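Local coordinates for inorganic pyrophosphatase (Shewanella sp. AS-11, PDB 6LL8), which probably hydrolyses diphosphate to two phosphates in a manganese-dependent reaction, as a type II inorganic pyrophosphatase of the DHH family, at residues 15-29 / 116-130. Residues are numbered along the deposited sequence; the frame is centred on the assembly and turned at random.
Sequences DSICGAIALAYLKNQ and CSNTVIKMMYDFYQV. Unlike the reference sequence in segment 116-130: Ser117 (reference Arg). With MG (magnesium ion), chain D.
With chi1 at -167°, Asp15 swings its carboxylate away from its own backbone N and onto the start of helix 117-128, where Ser117 and Asn118 wait; further along, Tyr125, with CG beside its backbone N (chi1 -83°), turns a ring face to Leu26. The two carboxylate oxygens of Asp15 divide the work. OD2 binds a magnesium ion at 2.1 Å and, through its syn lone pair, accepts from Ser117 N at 2.9 Å. OD1 is met nearly along its C-O bond by Asn118 ND2 at 2.8 Å, with a weak second bond from Asn118 N. The carboxylate is thereby held against rotation by the metal on OD2 and the N-H donors of Ser117 and Asn118. Asp73, His95 and Asp147 complete the protein ligands of this metal. The helical segments 15-29 and 117-128 run almost parallel, 10° between their axes, in the DHH domain, both with their N-terminal ends at the metal cluster. Asn118 packs as a knob among Asp15, Cys18, Gly19 and Ala22; its buried OD1 has no hydrogen-bonding partner. Next along, Ile121 CD1 lies 3.6 Å from Gly19 CA. Tyr125 OH donates to Ala22 O at 2.7 Å, a carbonyl that also receives Leu26 N, while Leu26 CB rests over the ring face in a CH-pi contact, 4.0 Å from the centroid. A phenylalanine at Tyr125 would keep the ring but is likely to leave Ala22 O without its side-chain donor. Past the CB contact, Leu26 spreads its methyls beside the ring, CD2 against Met124 CB and CD1 against Val130 CB, each at 3.7 Å.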
ATOM      1  N   ASP A  15       1.511  -4.570   3.778  1.00  7.73           N
ATOM      2  CA  ASP A  15       0.847  -3.948   4.924  1.00  7.66           C
ATOM      3  C   ASP A  15      -0.607  -4.374   5.000  1.00  7.46           C
ATOM      4  O   ASP A  15      -1.098  -4.741   6.078  1.00  8.70           O
ATOM      5  CB  ASP A  15       0.975  -2.435   4.804  1.00  7.33           C
ATOM      6  CG  ASP A  15       0.638  -1.590   6.004  1.00  8.86           C
ATOM      7  OD1 ASP A  15       0.699  -2.143   7.142  1.00 10.36           O
ATOM      8  OD2 ASP A  15       0.394  -0.373   5.837  1.00  8.28           O
ATOM      9  N   SER A  16      -1.313  -4.361   3.890  1.00  7.58           N
ATOM     10  CA  SER A  16      -2.726  -4.756   3.857  1.00  7.36           C
ATOM     11  C   SER A  16      -2.899  -6.228   4.221  1.00  8.38           C
ATOM     12  O   SER A  16      -3.904  -6.573   4.855  1.00  9.97           O
ATOM     13  CB  SER A  16      -3.336  -4.463   2.501  1.00  8.49           C
ATOM     14  OG  SER A  16      -3.759  -3.117   2.368  1.00  8.25           O
ATOM     15  N   ILE A  17      -2.040  -7.108   3.747  1.00  7.82           N
ATOM     16  CA  ILE A  17      -2.169  -8.561   4.012  1.00  8.00           C
ATOM     17  C   ILE A  17      -1.742  -8.849   5.437  1.00  7.87           C
ATOM     18  O   ILE A  17      -2.463  -9.497   6.217  1.00  8.55           O
ATOM     19  CB  ILE A  17      -1.370  -9.376   2.989  1.00  8.12           C
ATOM     20  CG1 ILE A  17      -1.939  -9.177   1.588  1.00  8.31           C
ATOM     21  CG2 ILE A  17      -1.290 -10.827   3.403  1.00  9.27           C
ATOM     22  CD1 ILE A  17      -3.357  -9.665   1.366  1.00  9.32           C
ATOM     23  N   CYS A  18      -0.536  -8.437   5.786  1.00  7.98           N
ATOM     24  CA  CYS A  18       0.023  -8.737   7.115  1.00  8.41           C
ATOM     25  C   CYS A  18      -0.781  -8.045   8.188  1.00  8.01           C
ATOM     26  O   CYS A  18      -0.966  -8.599   9.274  1.00  8.43           O
ATOM     27  CB  CYS A  18       1.497  -8.360   7.176  1.00  8.77           C
ATOM     28  SG  CYS A  18       2.508  -9.308   5.987  1.00 11.06           S
ATOM     29  N   GLY A  19      -1.212  -6.823   7.908  1.00  7.90           N
ATOM     30  CA  GLY A  19      -2.054  -6.125   8.880  1.00  7.98           C
ATOM     31  C   GLY A  19      -3.391  -6.780   9.099  1.00  7.80           C
ATOM     32  O   GLY A  19      -3.876  -6.841  10.237  1.00  8.51           O
ATOM     33  N   ALA A  20      -4.000  -7.316   8.054  1.00  7.96           N
ATOM     34  CA  ALA A  20      -5.271  -8.055   8.240  1.00  8.29           C
ATOM     35  C   ALA A  20      -5.034  -9.273   9.145  1.00  8.04           C
ATOM     36  O   ALA A  20      -5.843  -9.533  10.049  1.00  8.82           O
ATOM     37  CB  ALA A  20      -5.842  -8.451   6.919  1.00  9.21           C
ATOM     38  N   ILE A  21      -3.966 -10.008   8.910  1.00  7.87           N
ATOM     39  CA  ILE A  21      -3.640 -11.200   9.736  1.00  8.53           C
ATOM     40  C   ILE A  21      -3.397 -10.742  11.171  1.00  8.20           C
ATOM     41  O   ILE A  21      -3.928 -11.336  12.120  1.00  8.76           O
ATOM     42  CB  ILE A  21      -2.421 -11.929   9.168  1.00  8.68           C
ATOM     43  CG1 ILE A  21      -2.738 -12.538   7.804  1.00  9.33           C
ATOM     44  CG2 ILE A  21      -1.950 -12.997  10.144  1.00  8.90           C
ATOM     45  CD1 ILE A  21      -1.537 -13.093   7.070  1.00 10.34           C
ATOM     46  N   ALA A  22      -2.580  -9.717  11.351  1.00  7.79           N
ATOM     47  CA  ALA A  22      -2.178  -9.281  12.696  1.00  8.20           C
ATOM     48  C   ALA A  22      -3.372  -8.728  13.469  1.00  8.02           C
ATOM     49  O   ALA A  22      -3.528  -9.026  14.678  1.00  8.60           O
ATOM     50  CB  ALA A  22      -1.081  -8.253  12.585  1.00  8.67           C
ATOM     51  N   LEU A  23      -4.223  -7.924  12.848  1.00  7.60           N
ATOM     52  CA  LEU A  23      -5.373  -7.363  13.566  1.00  7.78           C
ATOM     53  C   LEU A  23      -6.414  -8.434  13.795  1.00  8.01           C
ATOM     54  O   LEU A  23      -7.030  -8.444  14.876  1.00  9.02           O
ATOM     55  CB  LEU A  23      -5.936  -6.163  12.831  1.00  8.44           C
ATOM     56  CG  LEU A  23      -7.155  -5.523  13.479  1.00  8.33           C
ATOM     57  CD1 LEU A  23      -6.939  -5.136  14.918  1.00  9.29           C
ATOM     58  CD2 LEU A  23      -7.623  -4.321  12.665  1.00  9.85           C
ATOM     59  N   ALA A  24      -6.655  -9.351  12.854  1.00  8.14           N
ATOM     60  CA  ALA A  24      -7.625 -10.434  13.135  1.00  8.40           C
ATOM     61  C   ALA A  24      -7.167 -11.233  14.353  1.00  8.44           C
ATOM     62  O   ALA A  24      -7.997 -11.621  15.193  1.00  9.34           O
ATOM     63  CB  ALA A  24      -7.816 -11.324  11.942  1.00  9.04           C
ATOM     64  N   TYR A  25      -5.882 -11.526  14.468  1.00  8.31           N
ATOM     65  CA  TYR A  25      -5.383 -12.294  15.627  1.00  8.55           C
ATOM     66  C   TYR A  25      -5.701 -11.526  16.895  1.00  9.20           C
ATOM     67  O   TYR A  25      -6.197 -12.083  17.886  1.00  9.98           O
ATOM     68  CB  TYR A  25      -3.892 -12.564  15.484  1.00  9.50           C
ATOM     69  CG  TYR A  25      -3.325 -13.295  16.685  1.00  9.80           C
ATOM     70  CD1 TYR A  25      -3.425 -14.662  16.809  1.00 11.65           C
ATOM     71  CD2 TYR A  25      -2.753 -12.600  17.719  1.00 10.95           C
ATOM     72  CE1 TYR A  25      -2.918 -15.285  17.935  1.00 13.28           C
ATOM     73  CE2 TYR A  25      -2.289 -13.195  18.875  1.00 11.91           C
ATOM     74  CZ  TYR A  25      -2.360 -14.561  18.973  1.00 12.45           C
ATOM     75  OH  TYR A  25      -1.893 -15.200  20.110  1.00 15.54           O
ATOM     76  N   LEU A  26      -5.371 -10.237  16.932  1.00  8.91           N
ATOM     77  CA  LEU A  26      -5.606  -9.396  18.125  1.00  8.99           C
ATOM     78  C   LEU A  26      -7.096  -9.403  18.469  1.00  9.32           C
ATOM     79  O   LEU A  26      -7.439  -9.613  19.651  1.00 10.08           O
ATOM     80  CB  LEU A  26      -5.137  -7.977  17.826  1.00  9.32           C
ATOM     81  CG  LEU A  26      -5.465  -6.942  18.900  1.00  9.25           C
ATOM     82  CD1 LEU A  26      -4.907  -7.339  20.260  1.00 10.40           C
ATOM     83  CD2 LEU A  26      -4.981  -5.589  18.480  1.00 10.03           C
ATOM     84  N   LYS A  27      -7.981  -9.185  17.516  1.00  8.73           N
ATOM     85  CA  LYS A  27      -9.429  -9.169  17.776  1.00  9.72           C
ATOM     86  C   LYS A  27      -9.864 -10.514  18.362  1.00  9.76           C
ATOM     87  O   LYS A  27     -10.605 -10.534  19.356  1.00 10.16           O
ATOM     88  CB  LYS A  27     -10.178  -8.854  16.486  1.00 10.16           C
ATOM     89  CG  LYS A  27     -10.123  -7.398  16.096  1.00 10.49           C
ATOM     90  CD  LYS A  27     -10.809  -6.500  17.075  1.00 11.81           C
ATOM     91  CE  LYS A  27     -11.192  -5.166  16.491  1.00 13.33           C
ATOM     92  NZ  LYS A  27     -11.932  -4.356  17.454  1.00 13.72           N
ATOM     93  N   ASN A  28      -9.433 -11.611  17.790  1.00  9.66           N
ATOM     94  CA  ASN A  28      -9.820 -12.920  18.355  1.00 10.68           C
ATOM     95  C   ASN A  28      -9.300 -13.055  19.785  1.00 10.62           C
ATOM     96  O   ASN A  28     -10.007 -13.621  20.626  1.00 13.26           O
ATOM     97  CB  ASN A  28      -9.381 -14.056  17.447  1.00 10.31           C
ATOM     98  CG  ASN A  28     -10.234 -14.114  16.197  1.00  9.56           C
ATOM     99  OD1 ASN A  28     -11.458 -14.116  16.293  1.00 11.04           O
ATOM    100  ND2 ASN A  28      -9.618 -14.183  15.031  1.00 10.68           N
ATOM    101  N   GLN A  29      -8.115 -12.585  20.075  1.00 10.64           N
ATOM    102  CA  GLN A  29      -7.547 -12.719  21.431  1.00 11.24           C
ATOM    103  C   GLN A  29      -8.371 -11.920  22.429  1.00 11.81           C
ATOM    104  O   GLN A  29      -8.356 -12.314  23.620  1.00 15.34           O
ATOM    105  CB  GLN A  29      -6.083 -12.306  21.487  1.00 12.43           C
ATOM    106  CG  GLN A  29      -5.130 -13.273  20.807  1.00 15.58           C
ATOM    107  CD  GLN A  29      -5.140 -14.683  21.360  1.00 17.44           C
ATOM    108  OE1 GLN A  29      -4.767 -14.863  22.524  1.00 26.98           O
ATOM    109  NE2 GLN A  29      -5.780 -15.569  20.614  1.00 20.90           N
ATOM    110  N   CYS A 116       3.612   3.033   8.548  1.00  8.21           N
ATOM    111  CA  CYS A 116       3.012   1.731   8.220  1.00  7.56           C
ATOM    112  C   CYS A 116       1.754   1.500   9.049  1.00  7.87           C
ATOM    113  O   CYS A 116       1.770   1.794  10.255  1.00  8.33           O
ATOM    114  CB  CYS A 116       4.040   0.647   8.439  1.00  8.38           C
ATOM    115  SG  CYS A 116       3.476  -0.991   7.953  1.00  9.39           S
ATOM    116  N   SER A 117       0.718   0.911   8.457  1.00  7.56           N
ATOM    117  CA  SER A 117      -0.466   0.560   9.250  1.00  7.38           C
ATOM    118  C   SER A 117      -0.091  -0.388  10.373  1.00  7.33           C
ATOM    119  O   SER A 117      -0.695  -0.340  11.459  1.00  8.08           O
ATOM    120  CB  SER A 117      -1.538  -0.094   8.406  1.00  8.73           C
ATOM    121  OG  SER A 117      -2.017   0.727   7.367  1.00  8.97           O
ATOM    122  N   ASN A 118       0.852  -1.283  10.152  1.00  7.34           N
ATOM    123  CA  ASN A 118       1.241  -2.273  11.176  1.00  7.84           C
ATOM    124  C   ASN A 118       1.910  -1.603  12.366  1.00  7.91           C
ATOM    125  O   ASN A 118       1.871  -2.206  13.452  1.00  8.41           O
ATOM    126  CB  ASN A 118       2.078  -3.413  10.591  1.00  8.24           C
ATOM    127  CG  ASN A 118       1.234  -4.508   9.979  1.00  9.19           C
ATOM    128  OD1 ASN A 118       0.820  -5.412  10.716  1.00 12.20           O
ATOM    129  ND2 ASN A 118       0.884  -4.406   8.701  1.00  9.62           N
ATOM    130  N   THR A 119       2.475  -0.414  12.211  1.00  7.38           N
ATOM    131  CA  THR A 119       2.971   0.359  13.380  1.00  7.83           C
ATOM    132  C   THR A 119       1.789   0.692  14.281  1.00  7.83           C
ATOM    133  O   THR A 119       1.888   0.608  15.530  1.00  8.78           O
ATOM    134  CB  THR A 119       3.741   1.578  12.916  1.00  8.45           C
ATOM    135  OG1 THR A 119       4.840   1.092  12.145  1.00  9.06           O
ATOM    136  CG2 THR A 119       4.220   2.447  14.052  1.00  9.67           C
ATOM    137  N   VAL A 120       0.682   1.105  13.680  1.00  7.52           N
ATOM    138  CA  VAL A 120      -0.537   1.433  14.449  1.00  7.60           C
ATOM    139  C   VAL A 120      -1.127   0.147  15.042  1.00  7.57           C
ATOM    140  O   VAL A 120      -1.575   0.139  16.191  1.00  8.32           O
ATOM    141  CB  VAL A 120      -1.551   2.171  13.575  1.00  7.83           C
ATOM    142  CG1 VAL A 120      -2.716   2.642  14.449  1.00  8.58           C
ATOM    143  CG2 VAL A 120      -0.927   3.345  12.852  1.00  9.12           C
ATOM    144  N   ILE A 121      -1.148  -0.961  14.306  1.00  7.64           N
ATOM    145  CA  ILE A 121      -1.655  -2.216  14.877  1.00  7.72           C
ATOM    146  C   ILE A 121      -0.801  -2.610  16.077  1.00  7.68           C
ATOM    147  O   ILE A 121      -1.359  -3.081  17.062  1.00  8.91           O
ATOM    148  CB  ILE A 121      -1.731  -3.291  13.783  1.00  7.72           C
ATOM    149  CG1 ILE A 121      -2.735  -2.878  12.707  1.00  7.87           C
ATOM    150  CG2 ILE A 121      -2.084  -4.632  14.382  1.00  8.82           C
ATOM    151  CD1 ILE A 121      -2.714  -3.740  11.461  1.00  8.27           C
ATOM    152  N   LYS A 122       0.503  -2.395  16.050  1.00  8.00           N
ATOM    153  CA  LYS A 122       1.329  -2.703  17.240  1.00  9.01           C
ATOM    154  C   LYS A 122       0.848  -1.847  18.405  1.00  8.87           C
ATOM    155  O   LYS A 122       0.772  -2.353  19.535  1.00  9.91           O
ATOM    156  CB  LYS A 122       2.800  -2.505  16.896  1.00 10.48           C
ATOM    157  CG  LYS A 122       3.759  -3.223  17.806  1.00 15.27           C
ATOM    158  CD  LYS A 122       4.055  -2.601  19.064  1.00 16.77           C
ATOM    159  CE  LYS A 122       5.116  -3.426  19.805  1.00 17.78           C
ATOM    160  NZ  LYS A 122       5.421  -2.720  21.044  1.00 18.59           N
ATOM    161  N   MET A 123       0.530  -0.589  18.164  1.00  8.97           N
ATOM    162  CA  MET A 123      -0.019   0.283  19.236  0.50  9.56           C
ATOM    163  C   MET A 123      -1.316  -0.311  19.782  1.00  9.50           C
ATOM    164  O   MET A 123      -1.573  -0.183  20.987  1.00 10.42           O
ATOM    165  CB  MET A 123      -0.317   1.693  18.724  0.50 10.19           C
ATOM    166  CG  MET A 123       0.908   2.481  18.370  0.50  9.99           C
ATOM    167  SD  MET A 123       0.363   3.999  17.515  0.50 11.61           S
ATOM    168  CE  MET A 123       1.941   4.726  17.082  0.50 17.86           C
ATOM    169  N   MET A 124      -2.110  -0.944  18.937  1.00  8.80           N
ATOM    170  CA  MET A 124      -3.344  -1.595  19.420  1.00  9.04           C
ATOM    171  C   MET A 124      -3.022  -2.790  20.314  1.00  8.90           C
ATOM    172  O   MET A 124      -3.638  -2.951  21.386  1.00 10.09           O
ATOM    173  CB  MET A 124      -4.203  -1.999  18.226  1.00  8.88           C
ATOM    174  CG  MET A 124      -4.634  -0.848  17.376  1.00  9.98           C
ATOM    175  SD  MET A 124      -5.516  -1.305  15.862  1.00 11.28           S
ATOM    176  CE  MET A 124      -7.081  -1.791  16.542  1.00 11.46           C
ATOM    177  N   TYR A 125      -2.060  -3.613  19.940  1.00  8.85           N
ATOM    178  CA  TYR A 125      -1.646  -4.719  20.811  1.00  9.59           C
ATOM    179  C   TYR A 125      -1.204  -4.157  22.164  1.00 10.07           C
ATOM    180  O   TYR A 125      -1.551  -4.739  23.203  1.00 11.46           O
ATOM    181  CB  TYR A 125      -0.497  -5.541  20.230  1.00  9.46           C
ATOM    182  CG  TYR A 125      -0.903  -6.597  19.241  1.00  8.92           C
ATOM    183  CD1 TYR A 125      -1.035  -6.346  17.885  1.00  9.33           C
ATOM    184  CD2 TYR A 125      -0.997  -7.906  19.667  1.00  9.73           C
ATOM    185  CE1 TYR A 125      -1.350  -7.356  16.996  1.00  9.19           C
ATOM    186  CE2 TYR A 125      -1.318  -8.927  18.791  1.00  9.16           C
ATOM    187  CZ  TYR A 125      -1.475  -8.661  17.435  1.00  8.42           C
ATOM    188  OH  TYR A 125      -1.762  -9.700  16.584  1.00  9.33           O
ATOM    189  N   ASP A 126      -0.441  -3.074  22.160  1.00 10.29           N
ATOM    190  CA  ASP A 126       0.051  -2.460  23.413  1.00 11.87           C
ATOM    191  C   ASP A 126      -1.140  -1.990  24.241  1.00 11.04           C
ATOM    192  O   ASP A 126      -1.146  -2.184  25.477  1.00 13.29           O
ATOM    193  CB  ASP A 126       0.964  -1.263  23.157  1.00 14.80           C
ATOM    194  CG  ASP A 126       2.295  -1.552  22.503  1.00 19.69           C
ATOM    195  OD1 ASP A 126       2.730  -2.672  22.534  1.00 20.57           O
ATOM    196  OD2 ASP A 126       2.900  -0.569  21.987  1.00 24.81           O
ATOM    197  N   PHE A 127      -2.106  -1.366  23.616  1.00 11.27           N
ATOM    198  CA  PHE A 127      -3.276  -0.833  24.329  1.00 11.68           C
ATOM    199  C   PHE A 127      -4.018  -1.968  25.032  1.00 11.88           C
ATOM    200  O   PHE A 127      -4.448  -1.805  26.187  1.00 13.27           O
ATOM    201  CB  PHE A 127      -4.195  -0.107  23.348  1.00 12.35           C
ATOM    202  CG  PHE A 127      -5.482   0.368  23.959  1.00 12.10           C
ATOM    203  CD1 PHE A 127      -5.518   1.450  24.822  1.00 15.07           C
ATOM    204  CD2 PHE A 127      -6.669  -0.301  23.699  1.00 14.08           C
ATOM    205  CE1 PHE A 127      -6.717   1.849  25.396  1.00 16.30           C
ATOM    206  CE2 PHE A 127      -7.854   0.104  24.280  1.00 15.81           C
ATOM    207  CZ  PHE A 127      -7.877   1.192  25.113  1.00 16.50           C
ATOM    208  N   TYR A 128      -4.252  -3.077  24.348  1.00 10.88           N
ATOM    209  CA  TYR A 128      -5.004  -4.220  24.903  1.00 11.86           C
ATOM    210  C   TYR A 128      -4.129  -5.131  25.769  1.00 12.36           C
ATOM    211  O   TYR A 128      -4.644  -6.072  26.388  1.00 14.23           O
ATOM    212  CB  TYR A 128      -5.656  -5.008  23.763  1.00 12.09           C
ATOM    213  CG  TYR A 128      -6.778  -4.289  23.076  1.00 12.11           C
ATOM    214  CD1 TYR A 128      -7.980  -4.095  23.728  1.00 13.43           C
ATOM    215  CD2 TYR A 128      -6.638  -3.827  21.786  1.00 12.68           C
ATOM    216  CE1 TYR A 128      -9.049  -3.490  23.096  1.00 13.09           C
ATOM    217  CE2 TYR A 128      -7.690  -3.198  21.150  1.00 14.49           C
ATOM    218  CZ  TYR A 128      -8.900  -3.042  21.797  1.00 14.04           C
ATOM    219  OH  TYR A 128      -9.927  -2.440  21.127  1.00 17.07           O
ATOM    220  N   GLN A 129      -2.833  -4.897  25.782  1.00 13.02           N
ATOM    221  CA  GLN A 129      -1.870  -5.720  26.554  1.00 13.85           C
ATOM    222  C   GLN A 129      -1.966  -7.182  26.115  1.00 13.58           C
ATOM    223  O   GLN A 129      -1.895  -8.110  26.932  1.00 16.41           O
ATOM    224  CB  GLN A 129      -2.073  -5.537  28.052  1.00 16.93           C
ATOM    225  CG  GLN A 129      -1.843  -4.112  28.550  1.00 21.66           C
ATOM    226  CD  GLN A 129      -2.121  -4.036  30.033  1.00 32.11           C
ATOM    227  OE1 GLN A 129      -3.270  -4.000  30.479  1.00 42.04           O
ATOM    228  NE2 GLN A 129      -1.060  -4.111  30.803  1.00 41.64           N
ATOM    229  N   VAL A 130      -2.009  -7.388  24.815  1.00 12.12           N
ATOM    230  CA  VAL A 130      -1.985  -8.738  24.201  1.00 11.53           C
ATOM    231  C   VAL A 130      -0.580  -9.035  23.675  1.00 12.08           C
ATOM    232  O   VAL A 130       0.037  -8.199  22.982  1.00 12.91           O
ATOM    233  CB  VAL A 130      -3.043  -8.810  23.084  1.00 11.78           C
ATOM    234  CG1 VAL A 130      -2.905 -10.065  22.271  1.00 12.35           C
ATOM    235  CG2 VAL A 130      -4.430  -8.696  23.693  1.00 14.20           C
TER
HETATM  236 MG    MG D 402       0.563   0.940   4.196  1.00  7.30          MG
HETATM  237  O   HOH W   1      -9.970  -2.686  18.401  1.00 14.43           O